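Local coordinates for SusD homolog (Bacteroides thetaiotaomicron, PDB 3EHM), which probably binds mucin O-glycans as a SusD-like outer membrane lipoprotein, serving glycan utilization by a human gut symbiont, at residues F29-Q34 and M186-I192; Y463-P467 and C483-E487. All blocks are in the same frame, centred on the assembly; numbering follows the deposited sequence.

Contact 1. Residues F29-Q34 and M186-I192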
loop_
_atom_site.group_PDB
_atom_site.type_symbol
_atom_site.label_atom_id
_atom_site.label_comp_id
_atom_site.label_asym_id
_atom_site.label_seq_id
_atom_site.Cartn_x
_atom_site.Cartn_y
_atom_site.Cartn_z
ATOM N N PHE A 29 11.997 -13.967 -13.730
ATOM C CA PHE A 29 12.163 -13.310 -12.439
ATOM C C PHE A 29 12.067 -11.788 -12.553
ATOM O O PHE A 29 11.495 -11.130 -11.682
ATOM C CB PHE A 29 13.505 -13.711 -11.815
ATOM C CG PHE A 29 13.731 -13.147 -10.441
ATOM C CD1 PHE A 29 12.745 -13.246 -9.462
ATOM C CD2 PHE A 29 14.931 -12.520 -10.123
ATOM C CE1 PHE A 29 12.952 -12.728 -8.186
ATOM C CE2 PHE A 29 15.149 -11.999 -8.850
ATOM C CZ PHE A 29 14.155 -12.103 -7.880
HETATM N N MSE A 30 12.616 -11.222 -13.621
HETATM C CA MSE A 30 12.545 -9.776 -13.782
HETATM C C MSE A 30 11.115 -9.339 -14.084
HETATM O O MSE A 30 10.690 -8.259 -13.674
HETATM C CB MSE A 30 13.510 -9.302 -14.874
HETATM C CG MSE A 30 14.971 -9.438 -14.472
HETATM SE SE MSE A 30 16.167 -8.331 -15.516
HETATM C CE MSE A 30 16.002 -9.277 -17.195
ATOM N N ASN A 31 10.370 -10.187 -14.788
ATOM C CA ASN A 31 8.977 -9.888 -15.106
ATOM C C ASN A 31 8.222 -9.842 -13.782
ATOM O O ASN A 31 7.427 -8.932 -13.540
ATOM C CB ASN A 31 8.384 -10.979 -16.010
ATOM C CG ASN A 31 6.924 -10.718 -16.376
ATOM O OD1 ASN A 31 6.278 -11.546 -17.023
ATOM N ND2 ASN A 31 6.404 -9.569 -15.970
HETATM N N MSE A 32 8.488 -10.821 -12.921
HETATM C CA MSE A 32 7.838 -10.885 -11.612
HETATM C C MSE A 32 8.053 -9.613 -10.804
HETATM O O MSE A 32 7.110 -9.047 -10.252
HETATM C CB MSE A 32 8.367 -12.071 -10.791
HETATM C CG MSE A 32 7.837 -13.432 -11.206
HETATM SE SE MSE A 32 8.360 -14.786 -9.906
HETATM C CE MSE A 32 7.230 -14.220 -8.436
ATOM N N GLN A 33 9.306 -9.176 -10.728
ATOM C CA GLN A 33 9.648 -7.983 -9.968
ATOM C C GLN A 33 8.930 -6.729 -10.452
ATOM O O GLN A 33 8.537 -5.881 -9.650
ATOM C CB GLN A 33 11.160 -7.765 -10.004
ATOM C CG GLN A 33 11.932 -8.910 -9.378
ATOM C CD GLN A 33 13.422 -8.781 -9.579
ATOM O OE1 GLN A 33 14.092 -8.022 -8.881
ATOM N NE2 GLN A 33 13.950 -9.518 -10.548
ATOM N N GLN A 34 8.761 -6.610 -11.761
ATOM C CA GLN A 34 8.085 -5.447 -12.319
ATOM C C GLN A 34 6.576 -5.518 -12.119
ATOM O O GLN A 34 5.877 -4.533 -12.340
ATOM C CB GLN A 34 8.386 -5.334 -13.810
ATOM C CG GLN A 34 9.856 -5.179 -14.122
ATOM C CD GLN A 34 10.128 -5.278 -15.601
ATOM O OE1 GLN A 34 9.759 -4.391 -16.369
ATOM N NE2 GLN A 34 10.763 -6.370 -16.014
HETATM N N MSE A 186 21.422 -15.054 -8.485
HETATM C CA MSE A 186 20.804 -14.292 -9.570
HETATM C C MSE A 186 21.071 -12.790 -9.533
HETATM O O MSE A 186 20.185 -11.999 -9.853
HETATM C CB MSE A 186 19.291 -14.504 -9.574
HETATM C CG MSE A 186 18.818 -15.786 -10.224
HETATM SE SE MSE A 186 16.912 -15.681 -10.455
HETATM C CE MSE A 186 16.398 -15.516 -8.592
ATOM N N ALA A 187 22.283 -12.393 -9.165
ATOM C CA ALA A 187 22.618 -10.973 -9.089
ATOM C C ALA A 187 22.258 -10.191 -10.351
ATOM O O ALA A 187 21.709 -9.095 -10.273
ATOM C CB ALA A 187 24.105 -10.804 -8.789
ATOM N N GLN A 188 22.579 -10.753 -11.511
ATOM C CA GLN A 188 22.310 -10.090 -12.780
ATOM C C GLN A 188 20.837 -9.777 -13.027
ATOM O O GLN A 188 20.515 -8.812 -13.718
ATOM C CB GLN A 188 22.842 -10.939 -13.942
ATOM C CG GLN A 188 22.517 -10.358 -15.320
ATOM C CD GLN A 188 23.110 -11.165 -16.464
ATOM O OE1 GLN A 188 22.929 -10.827 -17.638
ATOM N NE2 GLN A 188 23.820 -12.236 -16.129
ATOM N N TYR A 189 19.945 -10.583 -12.464
ATOM C CA TYR A 189 18.514 -10.379 -12.671
ATOM C C TYR A 189 17.775 -9.871 -11.437
ATOM O O TYR A 189 16.552 -9.726 -11.463
ATOM C CB TYR A 189 17.875 -11.686 -13.134
ATOM C CG TYR A 189 18.581 -12.312 -14.313
ATOM C CD1 TYR A 189 19.416 -13.416 -14.143
ATOM C CD2 TYR A 189 18.419 -11.800 -15.597
ATOM C CE1 TYR A 189 20.068 -13.995 -15.225
ATOM C CE2 TYR A 189 19.070 -12.373 -16.688
ATOM C CZ TYR A 189 19.891 -13.469 -16.493
ATOM O OH TYR A 189 20.528 -14.047 -17.567
ATOM N N ASP A 190 18.517 -9.607 -10.364
ATOM C CA ASP A 190 17.936 -9.130 -9.111
ATOM C C ASP A 190 17.878 -7.610 -9.096
ATOM O O ASP A 190 18.863 -6.946 -8.769
ATOM C CB ASP A 190 18.773 -9.616 -7.928
ATOM C CG ASP A 190 18.171 -9.235 -6.585
ATOM O OD1 ASP A 190 17.212 -8.434 -6.562
ATOM O OD2 ASP A 190 18.667 -9.733 -5.554
ATOM N N LEU A 191 16.717 -7.061 -9.430
ATOM C CA LEU A 191 16.549 -5.613 -9.473
ATOM C C LEU A 191 16.376 -4.994 -8.092
ATOM O O LEU A 191 16.366 -3.771 -7.959
ATOM C CB LEU A 191 15.336 -5.256 -10.341
ATOM C CG LEU A 191 15.258 -5.926 -11.715
ATOM C CD1 LEU A 191 13.990 -5.483 -12.441
ATOM C CD2 LEU A 191 16.494 -5.555 -12.531
ATOM N N ILE A 192 16.241 -5.825 -7.063
ATOM C CA ILE A 192 16.040 -5.309 -5.713
ATOM C C ILE A 192 17.295 -5.283 -4.843
ATOM O O ILE A 192 17.652 -4.238 -4.293
ATOM C CB ILE A 192 14.978 -6.131 -4.944
ATOM C CG1 ILE A 192 13.739 -6.359 -5.816
ATOM C CG2 ILE A 192 14.608 -5.407 -3.643
ATOM C CD1 ILE A 192 13.027 -5.092 -6.232
#
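Gln-33 is the polar centre of this contact. Its side-chain amide reads the backbone of the 186-192 loop from the flank of a helix. Gln-33 NE2 donates to Tyr-189 O at 2.8 Å, and Gln-33 OE1 accepts from Leu-191 N at 2.8 Å. The two bonds hold the backbone on both sides of Asp-190. Gln-33 NE2 also donates to Phe-29 O at 3.1 Å, one turn back, so both its hydrogens are used. Gln-34 NE2 bonds within its own helix, to Met-30 O at 3.0 Å. The CA-to-CB bond of Asp-190 points away from the helix. Asp-190 OD1 accepts from Ile-192 N at 2.8 Å, an Asx turn, and from Tyr-193 N. OD2 is taken by Trp-200 NE1 and Gly-195 N. Lys-253 NZ donates to Ala-187 O and Asp-190 O. Apolar contacts accompany these bonds. Selenomethionine Met-186 places CE over the Phe-29 ring, 3.8 Å from its centroid, a CH-pi contact. Met-186 SE lies obliquely 4.5 Å from the Phe-29 ring centroid, a Met-aromatic contact. Selenomethionine Met-30 meets the edge of the Tyr-189 ring, Met-30 CE to Tyr-189 CD2 3.8 Å, and its SE lies 4.1 Å from Leu-191 CD2. The loop joins helix 160-178 to helix 197-215 and lies against helix 23-36. Helix 116-140 packs on Phe-29 and Met-186, helix 85-110 on Met-32, and strand 246-248 on Leu-191 and Ile-192.

Contact 2. Residues Y463-P467 and C483-E487; sequences YLMKP and CRVPE
Two irregular segments meet here; Arg-484, Leu-464 and Pro-467 bury the most surface. The 463-467 segment is extended throughout, with phi near -60 to -120° and psi near 135 to 160°. In the other segment Arg-484 breaks the extended run with phi/psi -105/-11°, between Cys-483 at -136/121° and Val-485 at -150/157°. The backbones come nearest at Lys-466 and Arg-484, CA to CA 5.3 Å. Arg-484 is stretched out, with chi1 m and chi2 and chi3 t, so it reaches past Lys-466 to Leu-464. Arg-484 CD passes 4.2 Å from Lys-466 CA. Arg-484 NH1 meets Leu-464 O at 2.8 Å, a weak hydrogen bond with the oxygen near the guanidinium plane. Leu-464, chi1 m and chi2 t, sets CD1 3.4 Å from Val-485 CG1. The CA-to-CB bond of Pro-467 points toward 483-487, and Pro-467 CD lies 3.6 Å from Arg-484 O. This is loop-to-loop packing on either side of helix 472-475 in the chain. Tyr-456 of helix 449-459 touches Leu-464, Arg-484 and Val-485. No acidic group of either segment pairs with Arg-484. Its acceptors Leu-464 O and Gln-529 OE1 are neutral, so the polar link is by hydrogen bonds, beside the apolar Leu-464 and Val-485 pair.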
loop_
_atom_site.group_PDB
_atom_site.type_symbol
_atom_site.label_atom_id
_atom_site.label_comp_id
_atom_site.label_asym_id
_atom_site.label_seq_id
_atom_site.Cartn_x
_atom_site.Cartn_y
_atom_site.Cartn_z
ATOM N N TYR A 463 -7.633 9.147 10.300
ATOM C CA TYR A 463 -8.945 9.616 9.881
ATOM C C TYR A 463 -8.740 10.230 8.501
ATOM O O TYR A 463 -7.717 10.863 8.246
ATOM C CB TYR A 463 -9.495 10.657 10.862
ATOM C CG TYR A 463 -9.845 10.090 12.226
ATOM C CD1 TYR A 463 -10.210 8.747 12.374
ATOM C CD2 TYR A 463 -9.848 10.903 13.360
ATOM C CE1 TYR A 463 -10.568 8.230 13.622
ATOM C CE2 TYR A 463 -10.208 10.398 14.611
ATOM C CZ TYR A 463 -10.564 9.063 14.731
ATOM O OH TYR A 463 -10.917 8.564 15.959
ATOM N N LEU A 464 -9.711 10.047 7.615
ATOM C CA LEU A 464 -9.589 10.540 6.251
ATOM C C LEU A 464 -10.614 11.588 5.861
ATOM O O LEU A 464 -11.680 11.693 6.465
ATOM C CB LEU A 464 -9.730 9.374 5.270
ATOM C CG LEU A 464 -8.958 8.091 5.570
ATOM C CD1 LEU A 464 -9.467 6.979 4.670
ATOM C CD2 LEU A 464 -7.473 8.319 5.371
HETATM N N MSE A 465 -10.273 12.356 4.830
HETATM C CA MSE A 465 -11.183 13.353 4.286
HETATM C C MSE A 465 -12.265 12.476 3.661
HETATM O O MSE A 465 -11.950 11.471 3.022
HETATM C CB MSE A 465 -10.486 14.174 3.192
HETATM C CG MSE A 465 -9.371 15.089 3.692
HETATM SE SE MSE A 465 -10.046 16.784 4.340
HETATM C CE MSE A 465 -8.365 17.717 4.591
ATOM N N LYS A 466 -13.528 12.838 3.847
ATOM C CA LYS A 466 -14.628 12.048 3.302
ATOM C C LYS A 466 -14.698 12.166 1.785
ATOM O O LYS A 466 -14.284 13.172 1.214
ATOM C CB LYS A 466 -15.952 12.517 3.907
ATOM C CG LYS A 466 -16.318 13.933 3.502
ATOM C CD LYS A 466 -17.525 14.461 4.260
ATOM C CE LYS A 466 -17.803 15.906 3.869
ATOM N NZ LYS A 466 -18.357 16.685 5.019
ATOM N N PRO A 467 -15.233 11.140 1.109
ATOM C CA PRO A 467 -15.325 11.210 -0.350
ATOM C C PRO A 467 -16.213 12.372 -0.795
ATOM O O PRO A 467 -17.217 12.676 -0.161
ATOM C CB PRO A 467 -15.900 9.845 -0.725
ATOM C CG PRO A 467 -16.712 9.467 0.488
ATOM C CD PRO A 467 -15.808 9.881 1.617
ATOM N N CYS A 483 -18.663 4.190 5.509
ATOM C CA CYS A 483 -17.552 4.047 4.573
ATOM C C CYS A 483 -17.024 5.341 3.964
ATOM O O CYS A 483 -17.757 6.086 3.307
ATOM C CB CYS A 483 -17.933 3.101 3.420
ATOM S SG CYS A 483 -18.035 1.342 3.866
ATOM N N ARG A 484 -15.742 5.604 4.190
ATOM C CA ARG A 484 -15.088 6.761 3.596
ATOM C C ARG A 484 -14.214 6.197 2.478
ATOM O O ARG A 484 -13.692 6.936 1.653
ATOM C CB ARG A 484 -14.248 7.518 4.626
ATOM C CG ARG A 484 -15.110 8.249 5.641
ATOM C CD ARG A 484 -14.330 9.256 6.469
ATOM N NE ARG A 484 -15.224 9.902 7.421
ATOM C CZ ARG A 484 -14.848 10.787 8.334
ATOM N NH1 ARG A 484 -13.576 11.153 8.434
ATOM N NH2 ARG A 484 -15.753 11.295 9.161
ATOM N N VAL A 485 -14.076 4.869 2.470
ATOM C CA VAL A 485 -13.312 4.143 1.448
ATOM C C VAL A 485 -13.957 2.770 1.282
ATOM O O VAL A 485 -14.643 2.297 2.181
ATOM C CB VAL A 485 -11.827 3.912 1.858
ATOM C CG1 VAL A 485 -11.201 5.215 2.310
ATOM C CG2 VAL A 485 -11.729 2.854 2.952
ATOM N N PRO A 486 -13.767 2.118 0.121
ATOM C CA PRO A 486 -14.376 0.794 -0.025
ATOM C C PRO A 486 -13.645 -0.155 0.931
ATOM O O PRO A 486 -12.471 0.061 1.248
ATOM C CB PRO A 486 -14.108 0.445 -1.491
ATOM C CG PRO A 486 -14.015 1.798 -2.158
ATOM C CD PRO A 486 -13.215 2.591 -1.160
ATOM N N GLU A 487 -14.333 -1.188 1.407
ATOM C CA GLU A 487 -13.710 -2.150 2.313
ATOM C C GLU A 487 -12.885 -3.170 1.522
ATOM O O GLU A 487 -12.030 -3.864 2.079
ATOM C CB GLU A 487 -14.778 -2.897 3.124
ATOM C CG GLU A 487 -15.582 -2.049 4.111
ATOM C CD GLU A 487 -14.758 -1.535 5.282
ATOM O OE1 GLU A 487 -13.674 -2.098 5.559
ATOM O OE2 GLU A 487 -15.208 -0.569 5.940
#

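Overall arrangement
Contact 1 closes in the chain before contact 2 opens. Their centres lie 36 Å apart, on opposite sides of the chain's centre, and their nearest atoms are about 23 Å apart. They do not touch. Contact 1 is long-range in sequence: it ties helix 23-36 to the loop before helix 197-215, across 151 intervening residues that are mostly helical. Contact 2 is more local, joining the loops before and after the short helix 472-475. It also sits deeper, 16 Å from the chain's centre against 21 Å. All four segments belong to the same SusD-like region of the protein. The two contacts join loops to the fold at separate places, in a chain where helix far outweighs strand.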